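Local coordinates for DYNE8 (Micromonospora chersina, PDB 4AMM), which is the acyltransferase domain of an iterative enediyne polyketide synthase from dynemicin biosynthesis, and probably loads acyl units for the growing polyketide chain, at residues 205-219 with 267-281. Sequence-based numbering, arbitrary orientation.
Sequences MSAATEAPSGMLSLR and EATPLAVSHAFHSPL
Strands 213-218 and 268-270 pair antiparallel at the edge of the ferredoxin-like small subdomain of this acyltransferase. Strand 268-270 is outermost in its sheet; strand 244-250 flanks 213-218 on its other side. Ser217 and Thr269 form the hydrogen-bonded pair: Thr269 N reaches Ser217 O at 2.7 Å in the carbonyl plane, nearly straight at 173°, and Ser217 N returns a bond to Thr269 O. On one face Leu216 CD1 and Leu218 CD2 pack on Ala268 CB. Farther along, Met215 CG meets Val273 CG1 at 3.7 Å.

Leu271 N to Met215 O is the last backbone bond; past it water 4 accepts from Met215 N, within hydrogen-bonding distance of Leu271 O and Val273 O. Met215 SD makes an oblique Met-aromatic contact with Phe277, 5.2 Å from the ring centroid. The loop leads to His278, whose NE2 is hydrogen-bonded to Ser176 OG of a probable GxSxG nucleophile elbow, consistent with the Ser-His pair of acyltransferases.

With CG anti to its carbonyl carbon (chi1 -64°), the His275 ring reaches the C-terminal end of helix 191-206. His275 NE2 donates to Ala207 O at 3.0 Å, in the ring plane but above the carbonyl plane, and weakly to Ser206 O. A leucine here has no N-H, and the chain after the helix would probably be held less firmly. Ser213 OG accepts from Ala276 N at 3.0 Å and donates to Thr209 OG1 at 2.7 Å.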
loop_
_atom_site.group_PDB
_atom_site.type_symbol
_atom_site.label_atom_id
_atom_site.label_comp_id
_atom_site.label_asym_id
_atom_site.label_seq_id
_atom_site.Cartn_x
_atom_site.Cartn_y
_atom_site.Cartn_z
ATOM N N MET A 205 15.100 -4.008 16.227
ATOM C CA MET A 205 14.148 -2.970 16.605
ATOM C C MET A 205 13.284 -3.371 17.794
ATOM O O MET A 205 12.690 -2.501 18.420
ATOM C CB MET A 205 13.243 -2.592 15.451
ATOM C CG MET A 205 14.062 -1.867 14.333
ATOM S SD MET A 205 13.177 -1.409 12.887
ATOM C CE MET A 205 12.122 -0.154 13.573
ATOM N N SER A 206 13.189 -4.661 18.122
ATOM C CA SER A 206 12.369 -5.118 19.266
ATOM C C SER A 206 13.084 -4.888 20.609
ATOM O O SER A 206 12.418 -4.842 21.579
ATOM C CB SER A 206 12.077 -6.614 19.115
ATOM O OG SER A 206 13.217 -7.408 19.368
ATOM N N ALA A 207 14.380 -4.659 20.620
ATOM C CA ALA A 207 15.129 -4.337 21.882
ATOM C C ALA A 207 14.495 -3.144 22.566
ATOM O O ALA A 207 14.060 -2.190 21.894
ATOM C CB ALA A 207 16.574 -4.056 21.550
ATOM N N ALA A 208 14.433 -3.108 23.893
ATOM C CA ALA A 208 13.871 -1.979 24.561
ATOM C C ALA A 208 14.635 -0.723 24.324
ATOM O O ALA A 208 15.887 -0.753 24.174
ATOM C CB ALA A 208 13.868 -2.320 26.102
ATOM N N THR A 209 13.936 0.393 24.263
ATOM C CA THR A 209 14.588 1.677 24.253
ATOM C C THR A 209 15.172 1.972 25.662
ATOM O O THR A 209 14.764 1.306 26.659
ATOM C CB THR A 209 13.622 2.786 23.801
ATOM O OG1 THR A 209 12.383 2.798 24.536
ATOM C CG2 THR A 209 13.309 2.669 22.306
ATOM N N GLU A 210 16.043 2.942 25.765
ATOM C CA GLU A 210 16.713 3.241 27.042
ATOM C C GLU A 210 15.700 3.611 28.105
ATOM O O GLU A 210 15.945 3.352 29.276
ATOM C CB GLU A 210 17.747 4.347 26.826
ATOM C CG GLU A 210 18.466 4.727 28.170
ATOM C CD GLU A 210 18.450 6.169 28.658
ATOM O OE1 GLU A 210 19.186 7.015 28.067
ATOM O OE2 GLU A 210 17.826 6.410 29.755
ATOM N N ALA A 211 14.631 4.294 27.743
ATOM C CA ALA A 211 13.614 4.628 28.713
ATOM C C ALA A 211 12.294 4.395 28.039
ATOM O O ALA A 211 12.246 4.332 26.765
ATOM C CB ALA A 211 13.731 6.074 29.139
ATOM N N PRO A 212 11.146 4.348 28.744
ATOM C CA PRO A 212 9.870 4.109 28.141
ATOM C C PRO A 212 9.591 5.204 27.097
ATOM O O PRO A 212 9.828 6.360 27.306
ATOM C CB PRO A 212 8.863 4.181 29.316
ATOM C CG PRO A 212 9.778 3.749 30.510
ATOM C CD PRO A 212 11.067 4.384 30.255
ATOM N N SER A 213 9.075 4.695 25.966
ATOM C CA SER A 213 8.927 5.575 24.770
ATOM C C SER A 213 7.791 5.073 23.968
ATOM O O SER A 213 7.277 3.978 24.047
ATOM C CB SER A 213 10.259 5.638 23.986
ATOM O OG SER A 213 10.598 4.449 23.373
ATOM N N GLY A 214 7.401 5.923 23.018
ATOM C CA GLY A 214 6.260 5.627 22.150
ATOM C C GLY A 214 6.040 6.639 21.057
ATOM O O GLY A 214 6.981 7.403 20.717
ATOM N N MET A 215 4.790 6.639 20.572
ATOM C CA MET A 215 4.427 7.451 19.362
ATOM C C MET A 215 3.040 8.031 19.564
ATOM O O MET A 215 2.169 7.420 20.229
ATOM C CB MET A 215 4.516 6.608 18.049
ATOM C CG MET A 215 5.836 5.946 17.900
ATOM S SD MET A 215 5.936 4.870 16.448
ATOM C CE MET A 215 6.381 6.005 15.095
ATOM N N LEU A 216 2.827 9.209 18.979
ATOM C CA LEU A 216 1.630 10.005 19.167
ATOM C C LEU A 216 1.186 10.514 17.782
ATOM O O LEU A 216 2.013 11.207 17.126
ATOM C CB LEU A 216 1.883 11.171 20.125
ATOM C CG LEU A 216 0.690 12.066 20.460
ATOM C CD1 LEU A 216 -0.338 11.252 21.282
ATOM C CD2 LEU A 216 1.200 13.248 21.273
ATOM N N SER A 217 0.019 10.155 17.319
ATOM C CA SER A 217 -0.442 10.570 15.999
ATOM C C SER A 217 -1.151 11.870 16.035
ATOM O O SER A 217 -2.051 12.020 16.911
ATOM C CB SER A 217 -1.270 9.466 15.451
ATOM O OG SER A 217 -1.625 9.804 14.094
ATOM N N LEU A 218 -0.876 12.794 15.137
ATOM C CA LEU A 218 -1.538 14.091 15.161
ATOM C C LEU A 218 -2.338 14.292 13.872
ATOM O O LEU A 218 -1.812 14.069 12.733
ATOM C CB LEU A 218 -0.519 15.262 15.233
ATOM C CG LEU A 218 0.509 15.161 16.369
ATOM C CD1 LEU A 218 1.644 16.155 16.254
ATOM C CD2 LEU A 218 -0.179 15.323 17.713
ATOM N N ARG A 219 -3.574 14.810 14.010
ATOM C CA ARG A 219 -4.366 15.210 12.823
ATOM C C ARG A 219 -4.027 16.636 12.475
ATOM O O ARG A 219 -4.700 17.575 12.852
ATOM C CB ARG A 219 -5.832 15.065 13.264
ATOM C CG ARG A 219 -6.847 15.365 12.157
ATOM C CD ARG A 219 -6.909 14.336 11.017
ATOM N NE ARG A 219 -7.141 12.901 11.364
ATOM C CZ ARG A 219 -8.269 12.250 11.695
ATOM N NH1 ARG A 219 -9.465 12.839 11.865
ATOM N NH2 ARG A 219 -8.171 10.939 11.911
ATOM N N GLU A 267 -6.153 17.309 17.474
ATOM C CA GLU A 267 -6.374 15.938 18.007
ATOM C C GLU A 267 -5.093 15.097 17.986
ATOM O O GLU A 267 -4.465 14.871 16.926
ATOM C CB GLU A 267 -7.477 15.198 17.235
ATOM C CG GLU A 267 -7.788 13.776 17.787
ATOM C CD GLU A 267 -8.631 12.837 16.875
ATOM O OE1 GLU A 267 -8.289 12.540 15.671
ATOM O OE2 GLU A 267 -9.650 12.351 17.421
ATOM N N ALA A 268 -4.643 14.680 19.166
ATOM C CA ALA A 268 -3.435 13.806 19.347
ATOM C C ALA A 268 -3.904 12.448 19.811
ATOM O O ALA A 268 -4.604 12.360 20.893
ATOM C CB ALA A 268 -2.553 14.394 20.342
ATOM N N THR A 269 -3.565 11.395 19.098
ATOM C CA THR A 269 -3.974 10.006 19.376
ATOM C C THR A 269 -2.771 9.164 19.811
ATOM O O THR A 269 -1.921 8.876 18.991
ATOM C CB THR A 269 -4.616 9.409 18.134
ATOM O OG1 THR A 269 -5.799 10.223 17.794
ATOM C CG2 THR A 269 -5.137 7.988 18.413
ATOM N N PRO A 270 -2.735 8.654 21.074
ATOM C CA PRO A 270 -1.636 7.758 21.475
ATOM C C PRO A 270 -1.688 6.459 20.705
ATOM O O PRO A 270 -2.774 5.883 20.500
ATOM C CB PRO A 270 -1.947 7.466 22.973
ATOM C CG PRO A 270 -2.615 8.721 23.380
ATOM C CD PRO A 270 -3.564 9.035 22.237
ATOM N N LEU A 271 -0.546 5.989 20.186
ATOM C CA LEU A 271 -0.491 4.757 19.476
ATOM C C LEU A 271 -0.045 3.591 20.397
ATOM O O LEU A 271 0.673 3.787 21.392
ATOM C CB LEU A 271 0.482 4.867 18.267
ATOM C CG LEU A 271 0.061 5.966 17.283
ATOM C CD1 LEU A 271 0.988 5.968 16.143
ATOM C CD2 LEU A 271 -1.360 5.750 16.736
ATOM N N ALA A 272 -0.486 2.388 20.026
ATOM C CA ALA A 272 -0.079 1.164 20.762
ATOM C C ALA A 272 1.223 0.677 20.234
ATOM O O ALA A 272 1.310 -0.220 19.371
ATOM C CB ALA A 272 -1.165 0.068 20.617
ATOM N N VAL A 273 2.261 1.253 20.792
ATOM C CA VAL A 273 3.656 0.864 20.552
ATOM C C VAL A 273 4.416 1.217 21.785
ATOM O O VAL A 273 4.182 2.240 22.435
ATOM C CB VAL A 273 4.146 1.608 19.264
ATOM C CG1 VAL A 273 4.031 3.094 19.383
ATOM C CG2 VAL A 273 5.453 1.183 18.769
ATOM N N SER A 274 5.448 0.396 22.027
ATOM C CA SER A 274 6.320 0.570 23.194
ATOM C C SER A 274 7.659 1.073 22.822
ATOM O O SER A 274 8.614 0.984 23.601
ATOM C CB SER A 274 6.533 -0.838 23.874
ATOM O OG SER A 274 5.275 -1.336 24.317
ATOM N N HIS A 275 7.804 1.603 21.574
ATOM C CA HIS A 275 9.076 2.168 21.067
ATOM C C HIS A 275 8.809 3.436 20.357
ATOM O O HIS A 275 7.808 3.512 19.618
ATOM C CB HIS A 275 9.701 1.240 20.081
ATOM C CG HIS A 275 10.117 -0.089 20.605
ATOM N ND1 HIS A 275 9.206 -1.094 20.832
ATOM C CD2 HIS A 275 11.349 -0.589 20.879
ATOM C CE1 HIS A 275 9.873 -2.191 21.210
ATOM N NE2 HIS A 275 11.155 -1.883 21.316
ATOM N N ALA A 276 9.695 4.383 20.531
ATOM C CA ALA A 276 9.721 5.610 19.718
ATOM C C ALA A 276 10.417 5.280 18.400
ATOM O O ALA A 276 11.582 5.691 18.184
ATOM C CB ALA A 276 10.452 6.721 20.499
ATOM N N PHE A 277 9.717 4.523 17.518
ATOM C CA PHE A 277 10.331 4.231 16.228
ATOM C C PHE A 277 10.507 5.542 15.498
ATOM O O PHE A 277 9.829 6.544 15.711
ATOM C CB PHE A 277 9.331 3.337 15.455
ATOM C CG PHE A 277 9.178 1.953 16.019
ATOM C CD1 PHE A 277 10.290 1.127 16.332
ATOM C CD2 PHE A 277 7.929 1.422 16.148
ATOM C CE1 PHE A 277 10.070 -0.177 16.849
ATOM C CE2 PHE A 277 7.743 0.088 16.647
ATOM C CZ PHE A 277 8.801 -0.667 16.959
ATOM N N HIS A 278 11.492 5.503 14.612
ATOM C CA HIS A 278 11.817 6.687 13.763
ATOM C C HIS A 278 12.134 7.891 14.595
ATOM O O HIS A 278 11.699 9.025 14.358
ATOM C CB HIS A 278 10.692 6.914 12.719
ATOM C CG HIS A 278 10.667 5.822 11.732
ATOM N ND1 HIS A 278 11.714 5.741 10.802
ATOM C CD2 HIS A 278 9.921 4.712 11.574
ATOM C CE1 HIS A 278 11.535 4.654 10.069
ATOM N NE2 HIS A 278 10.465 3.983 10.531
ATOM N N SER A 279 13.031 7.663 15.587
ATOM C CA SER A 279 13.555 8.707 16.450
ATOM C C SER A 279 14.997 8.287 16.793
ATOM O O SER A 279 15.367 7.137 16.659
ATOM C CB SER A 279 12.707 8.878 17.734
ATOM O OG SER A 279 13.086 7.924 18.736
ATOM N N PRO A 280 15.750 9.220 17.406
ATOM C CA PRO A 280 17.084 8.882 17.932
ATOM C C PRO A 280 17.124 7.751 18.934
ATOM O O PRO A 280 18.194 7.177 19.102
ATOM C CB PRO A 280 17.574 10.180 18.552
ATOM C CG PRO A 280 16.880 11.263 17.696
ATOM C CD PRO A 280 15.508 10.684 17.390
ATOM N N LEU A 281 16.016 7.437 19.582
ATOM C CA LEU A 281 16.029 6.290 20.559
ATOM C C LEU A 281 16.216 4.979 19.864
ATOM O O LEU A 281 16.464 3.946 20.489
ATOM C CB LEU A 281 14.744 6.236 21.393
ATOM C CG LEU A 281 14.672 7.474 22.252
ATOM C CD1 LEU A 281 13.407 7.425 23.028
ATOM C CD2 LEU A 281 15.933 7.566 23.227
HETATM O O HOH W 1 10.996 -0.121 24.654
HETATM O O HOH W 2 17.152 3.936 23.239
HETATM O O HOH W 3 8.422 1.751 26.198
HETATM O O HOH W 4 3.054 4.915 22.169
HETATM O O HOH W 5 -6.862 17.919 14.774
#